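Local coordinates for protein glutamate racemase (Escherichia coli, PDB 2JFN) that is a glutamate racemase of the Asp/Glu/hydantoin racemase family, a two-sheet alpha/beta enzyme that holds glutamic acid in a pocket, at residues M165-L173 against C204-L214; L191-L202 against V217-D226. All coordinates share one frame; numbering follows the deposited sequence.

Contact 1: residues M165-L173 against C204-L214; sequences MVELAEAKL and CTHFPLLQEEL. With GLU (glutamic acid), chain B.
His206 meets Glu170 and the bound glutamic acid through the two nitrogens of its ring. NE2 of His206 donates to OE1 of Glu170 over 2.7 Å, nearly straight at 172°, and the acceptor lies close to the ring plane; it is met on the anti side of a carboxylate turned 46° from that plane. At the other nitrogen, the amino N of the ligand donates to ND1 of His206 over 2.8 Å. The same ligand N also donates to Thr205 OG1, while the Thr205 backbone N donates to the ligand O. Cys204 also lines the pocket, its SG 3.5 Å from the ligand CA. Val166 lays CG1 over the centre of the imidazole face, a CH-pi contact 9° off the normal.

Farther out, helix 163-174 rests on Phe207. Met165 SD sits 3.6 Å from the ring centroid in a Met-aromatic contact over one face, and Cys204 CB covers the opposite face. Met165 CG, anti to the backbone N, reaches Leu210 CD1, and Ala169 fits its CB against the His206 backbone and ring edge. At the far end the fully extended Lys172 forms a salt bridge, its NZ lying 3.0 Å from both OE1 and OE2 of Glu213, each met on its syn side; NZ also donates to Leu209 O at 2.9 Å.

A second shell steadies Glu170: Val31 N donates to the same OE1, and OE2 is hydrogen-bonded to His174 NE2. With one edge of the imidazole tied to this carboxylate and a face covered by Val166, the ring's rotation is fixed, and ND1 is turned to the ligand's amino group.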
loop_
_atom_site.group_PDB
_atom_site.type_symbol
_atom_site.label_atom_id
_atom_site.label_comp_id
_atom_site.label_asym_id
_atom_site.label_seq_id
_atom_site.Cartn_x
_atom_site.Cartn_y
_atom_site.Cartn_z
ATOM N N MET A 165 -8.561 -6.799 9.084
ATOM C CA MET A 165 -8.717 -6.857 7.637
ATOM C C MET A 165 -7.343 -6.974 6.975
ATOM O O MET A 165 -7.191 -7.629 5.941
ATOM C CB MET A 165 -9.449 -5.614 7.137
ATOM C CG MET A 165 -10.014 -5.785 5.735
ATOM S SD MET A 165 -10.978 -4.361 5.192
ATOM C CE MET A 165 -12.483 -4.598 6.101
ATOM N N VAL A 166 -6.342 -6.339 7.575
ATOM C CA VAL A 166 -4.995 -6.414 7.032
ATOM C C VAL A 166 -4.564 -7.878 7.052
ATOM O O VAL A 166 -3.990 -8.379 6.088
ATOM C CB VAL A 166 -4.000 -5.583 7.866
ATOM C CG1 VAL A 166 -2.593 -5.736 7.295
ATOM C CG2 VAL A 166 -4.419 -4.119 7.864
ATOM N N GLU A 167 -4.854 -8.557 8.159
ATOM C CA GLU A 167 -4.506 -9.964 8.313
ATOM C C GLU A 167 -5.254 -10.842 7.322
ATOM O O GLU A 167 -4.719 -11.835 6.832
ATOM C CB GLU A 167 -4.800 -10.432 9.744
ATOM C CG GLU A 167 -3.810 -9.919 10.764
ATOM C CD GLU A 167 -2.369 -10.187 10.353
ATOM O OE1 GLU A 167 -2.064 -11.324 9.924
ATOM O OE2 GLU A 167 -1.533 -9.261 10.458
ATOM N N LEU A 168 -6.498 -10.483 7.032
ATOM C CA LEU A 168 -7.287 -11.249 6.082
ATOM C C LEU A 168 -6.608 -11.167 4.719
ATOM O O LEU A 168 -6.525 -12.162 3.996
ATOM C CB LEU A 168 -8.718 -10.698 6.014
ATOM C CG LEU A 168 -9.551 -10.987 7.267
ATOM C CD1 LEU A 168 -10.904 -10.317 7.157
ATOM C CD2 LEU A 168 -9.707 -12.490 7.432
ATOM N N ALA A 169 -6.104 -9.983 4.383
ATOM C CA ALA A 169 -5.419 -9.782 3.107
ATOM C C ALA A 169 -4.131 -10.604 3.100
ATOM O O ALA A 169 -3.818 -11.272 2.111
ATOM C CB ALA A 169 -5.103 -8.290 2.894
ATOM N N GLU A 170 -3.381 -10.555 4.198
ATOM C CA GLU A 170 -2.146 -11.335 4.290
ATOM C C GLU A 170 -2.485 -12.809 4.083
ATOM O O GLU A 170 -1.882 -13.484 3.252
ATOM C CB GLU A 170 -1.480 -11.149 5.659
ATOM C CG GLU A 170 -0.730 -9.831 5.831
ATOM C CD GLU A 170 0.583 -9.780 5.050
ATOM O OE1 GLU A 170 0.962 -8.675 4.597
ATOM O OE2 GLU A 170 1.244 -10.833 4.896
ATOM N N ALA A 171 -3.465 -13.302 4.837
ATOM C CA ALA A 171 -3.876 -14.698 4.726
ATOM C C ALA A 171 -4.204 -15.061 3.286
ATOM O O ALA A 171 -3.739 -16.078 2.767
ATOM C CB ALA A 171 -5.088 -14.956 5.608
ATOM N N LYS A 172 -5.009 -14.230 2.635
ATOM C CA LYS A 172 -5.398 -14.500 1.262
ATOM C C LYS A 172 -4.216 -14.750 0.334
ATOM O O LYS A 172 -4.187 -15.759 -0.375
ATOM C CB LYS A 172 -6.250 -13.356 0.710
ATOM C CG LYS A 172 -6.723 -13.595 -0.714
ATOM C CD LYS A 172 -7.587 -12.443 -1.218
ATOM C CE LYS A 172 -8.083 -12.709 -2.632
ATOM N NZ LYS A 172 -8.957 -11.613 -3.112
ATOM N N LEU A 173 -3.242 -13.846 0.328
ATOM C CA LEU A 173 -2.093 -14.019 -0.548
ATOM C C LEU A 173 -1.145 -15.111 -0.065
ATOM O O LEU A 173 -0.191 -15.461 -0.754
ATOM C CB LEU A 173 -1.332 -12.698 -0.719
ATOM C CG LEU A 173 -2.063 -11.477 -1.305
ATOM C CD1 LEU A 173 -1.139 -10.779 -2.292
ATOM C CD2 LEU A 173 -3.351 -11.885 -1.993
ATOM N N CYS A 204 -5.731 1.617 2.966
ATOM C CA CYS A 204 -4.707 0.671 3.383
ATOM C C CYS A 204 -4.397 -0.076 2.092
ATOM O O CYS A 204 -5.304 -0.609 1.453
ATOM C CB CYS A 204 -5.252 -0.279 4.448
ATOM S SG CYS A 204 -3.993 -1.336 5.174
ATOM N N THR A 205 -3.130 -0.103 1.686
ATOM C CA THR A 205 -2.777 -0.774 0.435
ATOM C C THR A 205 -3.074 -2.275 0.445
ATOM O O THR A 205 -3.048 -2.931 -0.597
ATOM C CB THR A 205 -1.290 -0.534 0.057
ATOM O OG1 THR A 205 -0.433 -1.161 1.019
ATOM C CG2 THR A 205 -0.992 0.962 0.029
ATOM N N HIS A 206 -3.358 -2.824 1.621
ATOM C CA HIS A 206 -3.708 -4.242 1.713
ATOM C C HIS A 206 -5.148 -4.480 1.239
ATOM O O HIS A 206 -5.473 -5.535 0.680
ATOM C CB HIS A 206 -3.621 -4.740 3.160
ATOM C CG HIS A 206 -2.280 -5.282 3.552
ATOM N ND1 HIS A 206 -1.189 -4.475 3.799
ATOM C CD2 HIS A 206 -1.868 -6.551 3.780
ATOM C CE1 HIS A 206 -0.165 -5.223 4.166
ATOM N NE2 HIS A 206 -0.550 -6.487 4.162
ATOM N N PHE A 207 -6.008 -3.492 1.461
ATOM C CA PHE A 207 -7.425 -3.642 1.139
ATOM C C PHE A 207 -7.841 -3.874 -0.308
ATOM O O PHE A 207 -8.738 -4.676 -0.555
ATOM C CB PHE A 207 -8.214 -2.486 1.779
ATOM C CG PHE A 207 -8.095 -2.436 3.292
ATOM C CD1 PHE A 207 -8.611 -1.358 4.014
ATOM C CD2 PHE A 207 -7.448 -3.460 3.994
ATOM C CE1 PHE A 207 -8.485 -1.296 5.404
ATOM C CE2 PHE A 207 -7.317 -3.408 5.385
ATOM C CZ PHE A 207 -7.834 -2.325 6.090
ATOM N N PRO A 208 -7.210 -3.193 -1.286
ATOM C CA PRO A 208 -7.624 -3.444 -2.672
ATOM C C PRO A 208 -7.505 -4.934 -3.021
ATOM O O PRO A 208 -8.203 -5.435 -3.903
ATOM C CB PRO A 208 -6.655 -2.581 -3.479
ATOM C CG PRO A 208 -6.449 -1.407 -2.582
ATOM C CD PRO A 208 -6.254 -2.069 -1.221
ATOM N N LEU A 209 -6.619 -5.633 -2.315
ATOM C CA LEU A 209 -6.409 -7.066 -2.535
ATOM C C LEU A 209 -7.663 -7.860 -2.165
ATOM O O LEU A 209 -7.824 -9.011 -2.580
ATOM C CB LEU A 209 -5.231 -7.567 -1.687
ATOM C CG LEU A 209 -3.858 -6.978 -2.006
ATOM C CD1 LEU A 209 -2.844 -7.475 -0.993
ATOM C CD2 LEU A 209 -3.454 -7.369 -3.420
ATOM N N LEU A 210 -8.539 -7.241 -1.381
ATOM C CA LEU A 210 -9.782 -7.874 -0.937
ATOM C C LEU A 210 -10.994 -7.307 -1.671
ATOM O O LEU A 210 -12.137 -7.520 -1.254
ATOM C CB LEU A 210 -9.970 -7.653 0.567
ATOM C CG LEU A 210 -8.941 -8.291 1.508
ATOM C CD1 LEU A 210 -9.129 -7.751 2.902
ATOM C CD2 LEU A 210 -9.089 -9.807 1.486
ATOM N N GLN A 211 -10.753 -6.592 -2.761
ATOM C CA GLN A 211 -11.857 -5.991 -3.496
ATOM C C GLN A 211 -13.033 -6.933 -3.742
ATOM O O GLN A 211 -14.172 -6.597 -3.424
ATOM C CB GLN A 211 -11.379 -5.410 -4.833
ATOM C CG GLN A 211 -12.529 -4.795 -5.630
ATOM C CD GLN A 211 -12.073 -3.961 -6.807
ATOM O OE1 GLN A 211 -11.427 -2.922 -6.635
ATOM N NE2 GLN A 211 -12.413 -4.408 -8.016
ATOM N N GLU A 212 -12.767 -8.111 -4.295
ATOM C CA GLU A 212 -13.849 -9.054 -4.577
ATOM C C GLU A 212 -14.659 -9.379 -3.327
ATOM O O GLU A 212 -15.887 -9.274 -3.328
ATOM C CB GLU A 212 -13.293 -10.343 -5.194
ATOM C CG GLU A 212 -14.370 -11.260 -5.762
ATOM C CD GLU A 212 -13.892 -12.063 -6.968
ATOM O OE1 GLU A 212 -13.555 -11.450 -8.008
ATOM O OE2 GLU A 212 -13.852 -13.309 -6.878
ATOM N N GLU A 213 -13.965 -9.763 -2.258
ATOM C CA GLU A 213 -14.621 -10.094 -1.005
ATOM C C GLU A 213 -15.413 -8.907 -0.454
ATOM O O GLU A 213 -16.539 -9.073 0.020
ATOM C CB GLU A 213 -13.590 -10.540 0.038
ATOM C CG GLU A 213 -12.912 -11.878 -0.238
ATOM C CD GLU A 213 -11.785 -11.805 -1.261
ATOM O OE1 GLU A 213 -11.412 -10.690 -1.690
ATOM O OE2 GLU A 213 -11.264 -12.879 -1.630
ATOM N N LEU A 214 -14.819 -7.714 -0.501
ATOM C CA LEU A 214 -15.489 -6.514 0.003
ATOM C C LEU A 214 -16.780 -6.231 -0.752
ATOM O O LEU A 214 -17.789 -5.864 -0.154
ATOM C CB LEU A 214 -14.569 -5.294 -0.094
ATOM C CG LEU A 214 -13.417 -5.252 0.917
ATOM C CD1 LEU A 214 -12.462 -4.117 0.574
ATOM C CD2 LEU A 214 -13.988 -5.084 2.328
HETATM N N GLU B . -0.027 -1.952 3.603
HETATM C CA GLU B . -0.527 -1.428 4.878
HETATM C C GLU B . -0.613 0.083 4.779
HETATM O O GLU B . -0.978 0.634 3.678
HETATM C CB GLU B . 0.421 -1.839 6.015
HETATM C CG GLU B . -0.383 -2.366 7.225
HETATM C CD GLU B . 0.504 -2.492 8.456
HETATM O OE1 GLU B . 0.030 -2.299 9.573
HETATM O OE2 GLU B . 1.697 -2.796 8.347
HETATM O OXT GLU B . -0.336 0.809 5.791
#

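Contact 2: residues L191-L202 against V217-D226; sequences LRMKEPPDTVVL and VLPEGTRLVD
Val200, with Val225 and Leu202, has the most surface buried here, and all three belong to two parallel strands, 199-202 and 223-225, whose axes run 28° apart. Both the N and the O of Val200 are bonded to strand 223-225: its N donates to Arg223 O over 2.8 Å and its O accepts from Val225 N over 2.9 Å. Its side chain keeps CG2 beside the backbone N, where it meets Thr222 CG2 at 3.3 Å, tighter than ordinary carbon contact; CB packs on Leu224 CD2. On the other face of the sheet, Val225 CG2 touches Thr199 CG2 at 3.7 Å. Leu202 carries the ladder one step farther, its N donating to Val225 O at 2.8 Å, while its CB lies 4.1 Å from Asp226 CB.

Before the strands, Pro196 and Pro219 lie side by side, pointing opposite ways, CG to CG at 3.6 Å. A water donates to both Asp198 O and Gly221 O, bridging the strand entrance to the type II turn 219-222.

Strand 223-225 forms the edge of the four-stranded parallel sheet, closing a beta-alpha-beta unit through helix 211-217. Four nearly straight backbone bonds set its register, and apolar side chains pack on both faces.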
loop_
_atom_site.group_PDB
_atom_site.type_symbol
_atom_site.label_atom_id
_atom_site.label_comp_id
_atom_site.label_asym_id
_atom_site.label_seq_id
_atom_site.Cartn_x
_atom_site.Cartn_y
_atom_site.Cartn_z
ATOM N N LEU A 191 -23.060 -2.054 7.823
ATOM C CA LEU A 191 -24.211 -2.817 7.365
ATOM C C LEU A 191 -25.461 -2.504 8.187
ATOM O O LEU A 191 -26.568 -2.832 7.777
ATOM C CB LEU A 191 -23.911 -4.317 7.423
ATOM C CG LEU A 191 -22.812 -4.786 6.468
ATOM C CD1 LEU A 191 -22.465 -6.244 6.746
ATOM C CD2 LEU A 191 -23.287 -4.602 5.027
ATOM N N ARG A 192 -25.287 -1.870 9.344
ATOM C CA ARG A 192 -26.433 -1.519 10.184
ATOM C C ARG A 192 -26.882 -0.074 9.999
ATOM O O ARG A 192 -27.773 0.397 10.707
ATOM C CB ARG A 192 -26.116 -1.756 11.662
ATOM C CG ARG A 192 -26.132 -3.217 12.077
ATOM C CD ARG A 192 -25.709 -3.362 13.529
ATOM N NE ARG A 192 -25.850 -4.734 14.011
ATOM C CZ ARG A 192 -25.506 -5.134 15.233
ATOM N NH1 ARG A 192 -24.993 -4.267 16.095
ATOM N NH2 ARG A 192 -25.689 -6.399 15.595
ATOM N N MET A 193 -26.269 0.626 9.047
ATOM C CA MET A 193 -26.617 2.019 8.785
ATOM C C MET A 193 -27.834 2.152 7.872
ATOM O O MET A 193 -28.017 1.358 6.943
ATOM C CB MET A 193 -25.431 2.752 8.146
ATOM C CG MET A 193 -24.294 3.093 9.105
ATOM S SD MET A 193 -22.912 3.913 8.262
ATOM C CE MET A 193 -23.510 5.621 8.131
ATOM N N LYS A 194 -28.665 3.157 8.145
ATOM C CA LYS A 194 -29.848 3.415 7.327
ATOM C C LYS A 194 -29.346 3.741 5.921
ATOM O O LYS A 194 -29.814 3.190 4.923
ATOM C CB LYS A 194 -30.642 4.611 7.877
ATOM C CG LYS A 194 -31.909 4.919 7.079
ATOM C CD LYS A 194 -32.107 6.418 6.802
ATOM C CE LYS A 194 -32.769 7.183 7.951
ATOM N NZ LYS A 194 -31.910 7.415 9.150
ATOM N N GLU A 195 -28.381 4.649 5.860
ATOM C CA GLU A 195 -27.790 5.044 4.589
ATOM C C GLU A 195 -26.274 4.902 4.672
ATOM O O GLU A 195 -25.573 5.825 5.085
ATOM C CB GLU A 195 -28.156 6.488 4.249
ATOM C CG GLU A 195 -27.477 6.979 2.980
ATOM C CD GLU A 195 -28.110 8.229 2.415
ATOM O OE1 GLU A 195 -28.338 9.189 3.185
ATOM O OE2 GLU A 195 -28.372 8.251 1.192
ATOM N N PRO A 196 -25.750 3.731 4.289
ATOM C CA PRO A 196 -24.302 3.510 4.339
ATOM C C PRO A 196 -23.582 4.341 3.283
ATOM O O PRO A 196 -24.210 4.893 2.379
ATOM C CB PRO A 196 -24.180 2.009 4.088
ATOM C CG PRO A 196 -25.301 1.749 3.134
ATOM C CD PRO A 196 -26.445 2.555 3.735
ATOM N N PRO A 197 -22.248 4.448 3.389
ATOM C CA PRO A 197 -21.482 5.231 2.412
ATOM C C PRO A 197 -21.701 4.667 1.018
ATOM O O PRO A 197 -21.763 3.453 0.849
ATOM C CB PRO A 197 -20.030 5.031 2.862
ATOM C CG PRO A 197 -20.144 4.689 4.304
ATOM C CD PRO A 197 -21.352 3.801 4.360
ATOM N N ASP A 198 -21.831 5.526 0.014
ATOM C CA ASP A 198 -21.999 5.013 -1.336
ATOM C C ASP A 198 -20.614 4.959 -1.993
ATOM O O ASP A 198 -20.441 4.416 -3.085
ATOM C CB ASP A 198 -22.985 5.886 -2.137
ATOM C CG ASP A 198 -22.413 7.239 -2.541
ATOM O OD1 ASP A 198 -21.425 7.705 -1.928
ATOM O OD2 ASP A 198 -22.983 7.848 -3.483
ATOM N N THR A 199 -19.625 5.496 -1.286
ATOM C CA THR A 199 -18.241 5.519 -1.767
ATOM C C THR A 199 -17.314 5.123 -0.612
ATOM O O THR A 199 -17.360 5.727 0.453
ATOM C CB THR A 199 -17.873 6.928 -2.265
ATOM O OG1 THR A 199 -18.861 7.370 -3.206
ATOM C CG2 THR A 199 -16.510 6.917 -2.952
ATOM N N VAL A 200 -16.483 4.103 -0.817
ATOM C CA VAL A 200 -15.577 3.651 0.236
ATOM C C VAL A 200 -14.122 3.759 -0.200
ATOM O O VAL A 200 -13.723 3.168 -1.201
ATOM C CB VAL A 200 -15.857 2.177 0.637
ATOM C CG1 VAL A 200 -14.834 1.712 1.676
ATOM C CG2 VAL A 200 -17.272 2.043 1.212
ATOM N N VAL A 201 -13.343 4.515 0.564
ATOM C CA VAL A 201 -11.924 4.709 0.283
ATOM C C VAL A 201 -11.111 3.605 0.944
ATOM O O VAL A 201 -11.242 3.360 2.138
ATOM C CB VAL A 201 -11.420 6.059 0.849
ATOM C CG1 VAL A 201 -9.907 6.187 0.645
ATOM C CG2 VAL A 201 -12.145 7.210 0.168
ATOM N N LEU A 202 -10.287 2.921 0.166
ATOM C CA LEU A 202 -9.437 1.885 0.736
ATOM C C LEU A 202 -8.152 2.619 1.091
ATOM O O LEU A 202 -7.310 2.878 0.223
ATOM C CB LEU A 202 -9.189 0.780 -0.291
ATOM C CG LEU A 202 -10.497 0.147 -0.785
ATOM C CD1 LEU A 202 -10.211 -1.015 -1.728
ATOM C CD2 LEU A 202 -11.308 -0.323 0.415
ATOM N N VAL A 217 -19.708 -8.365 0.407
ATOM C CA VAL A 217 -20.237 -8.028 1.721
ATOM C C VAL A 217 -20.872 -6.645 1.812
ATOM O O VAL A 217 -21.892 -6.471 2.474
ATOM C CB VAL A 217 -19.116 -8.136 2.791
ATOM C CG1 VAL A 217 -19.637 -7.720 4.159
ATOM C CG2 VAL A 217 -18.593 -9.553 2.835
ATOM N N LEU A 218 -20.264 -5.661 1.158
ATOM C CA LEU A 218 -20.777 -4.295 1.199
ATOM C C LEU A 218 -22.105 -4.140 0.465
ATOM O O LEU A 218 -22.380 -4.846 -0.509
ATOM C CB LEU A 218 -19.754 -3.323 0.596
ATOM C CG LEU A 218 -18.426 -3.121 1.339
ATOM C CD1 LEU A 218 -17.442 -2.419 0.416
ATOM C CD2 LEU A 218 -18.648 -2.310 2.611
ATOM N N PRO A 219 -22.952 -3.207 0.929
ATOM C CA PRO A 219 -24.250 -2.975 0.291
ATOM C C PRO A 219 -24.120 -2.660 -1.193
ATOM O O PRO A 219 -23.196 -1.959 -1.617
ATOM C CB PRO A 219 -24.836 -1.808 1.090
ATOM C CG PRO A 219 -23.639 -1.141 1.685
ATOM C CD PRO A 219 -22.768 -2.306 2.078
ATOM N N GLU A 220 -25.054 -3.187 -1.973
ATOM C CA GLU A 220 -25.072 -2.996 -3.419
ATOM C C GLU A 220 -24.831 -1.531 -3.767
ATOM O O GLU A 220 -25.260 -0.634 -3.037
ATOM C CB GLU A 220 -26.430 -3.419 -3.986
ATOM C CG GLU A 220 -27.085 -4.584 -3.255
ATOM C CD GLU A 220 -28.580 -4.672 -3.537
ATOM O OE1 GLU A 220 -28.953 -4.914 -4.706
ATOM O OE2 GLU A 220 -29.383 -4.492 -2.588
ATOM N N GLY A 221 -24.138 -1.294 -4.875
ATOM C CA GLY A 221 -23.884 0.068 -5.309
ATOM C C GLY A 221 -22.728 0.812 -4.665
ATOM O O GLY A 221 -22.467 1.960 -5.026
ATOM N N THR A 222 -22.038 0.185 -3.717
ATOM C CA THR A 222 -20.906 0.842 -3.068
ATOM C C THR A 222 -19.725 0.883 -4.034
ATOM O O THR A 222 -19.345 -0.137 -4.613
ATOM C CB THR A 222 -20.457 0.100 -1.787
ATOM O OG1 THR A 222 -21.572 -0.068 -0.895
ATOM C CG2 THR A 222 -19.375 0.902 -1.081
ATOM N N ARG A 223 -19.148 2.066 -4.211
ATOM C CA ARG A 223 -18.014 2.224 -5.107
ATOM C C ARG A 223 -16.711 2.275 -4.320
ATOM O O ARG A 223 -16.564 3.085 -3.406
ATOM C CB ARG A 223 -18.172 3.504 -5.925
ATOM C CG ARG A 223 -17.046 3.766 -6.903
ATOM C CD ARG A 223 -17.409 4.947 -7.779
ATOM N NE ARG A 223 -16.400 5.247 -8.789
ATOM C CZ ARG A 223 -16.582 6.134 -9.759
ATOM N NH1 ARG A 223 -17.733 6.788 -9.838
ATOM N NH2 ARG A 223 -15.622 6.378 -10.635
ATOM N N LEU A 224 -15.766 1.410 -4.679
ATOM C CA LEU A 224 -14.476 1.369 -4.000
ATOM C C LEU A 224 -13.496 2.304 -4.698
ATOM O O LEU A 224 -13.410 2.333 -5.927
ATOM C CB LEU A 224 -13.903 -0.053 -4.005
ATOM C CG LEU A 224 -14.770 -1.143 -3.368
ATOM C CD1 LEU A 224 -14.050 -2.479 -3.456
ATOM C CD2 LEU A 224 -15.068 -0.784 -1.923
ATOM N N VAL A 225 -12.760 3.064 -3.901
ATOM C CA VAL A 225 -11.782 3.997 -4.432
ATOM C C VAL A 225 -10.428 3.804 -3.744
ATOM O O VAL A 225 -10.353 3.729 -2.521
ATOM C CB VAL A 225 -12.228 5.461 -4.200
ATOM C CG1 VAL A 225 -11.180 6.418 -4.752
ATOM C CG2 VAL A 225 -13.581 5.714 -4.857
ATOM N N ASP A 226 -9.362 3.707 -4.528
ATOM C CA ASP A 226 -8.038 3.589 -3.940
ATOM C C ASP A 226 -7.057 4.460 -4.711
ATOM O O ASP A 226 -7.440 5.160 -5.654
ATOM C CB ASP A 226 -7.562 2.123 -3.858
ATOM C CG ASP A 226 -7.424 1.457 -5.209
ATOM O OD1 ASP A 226 -6.704 1.985 -6.080
ATOM O OD2 ASP A 226 -8.031 0.380 -5.398
HETATM O O HOH W 1 -24.005 1.715 -1.017
HETATM O O HOH W 2 -22.047 4.600 -5.575
#

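Contacts 1 and 2 interlock along the chain: strand 199-202 of contact 2 leads, one residue on, into Cys204-His206 of contact 1, and helix 211-217 then leads to strand 223-225. Their centres lie about 16 Å apart, yet the two touch. Gln211 CG comes within 3.5 Å of Leu224 CD1 and Leu214 CD1 within 4.0 Å of Leu202 CD2, so the helix rests on one face of the strand pair; ahead of it, Pro208 CA packs 3.7 Å from Leu202 CD1. Contact 1 supplies three residues of the glutamic acid pocket. Contact 2 stands behind it, the Leu202 side chain about 9 Å from that ligand and the Val201 side chain about 7 Å from the bound uridine-5'-diphosphate-N-acetylmuramoyl-L-alanine.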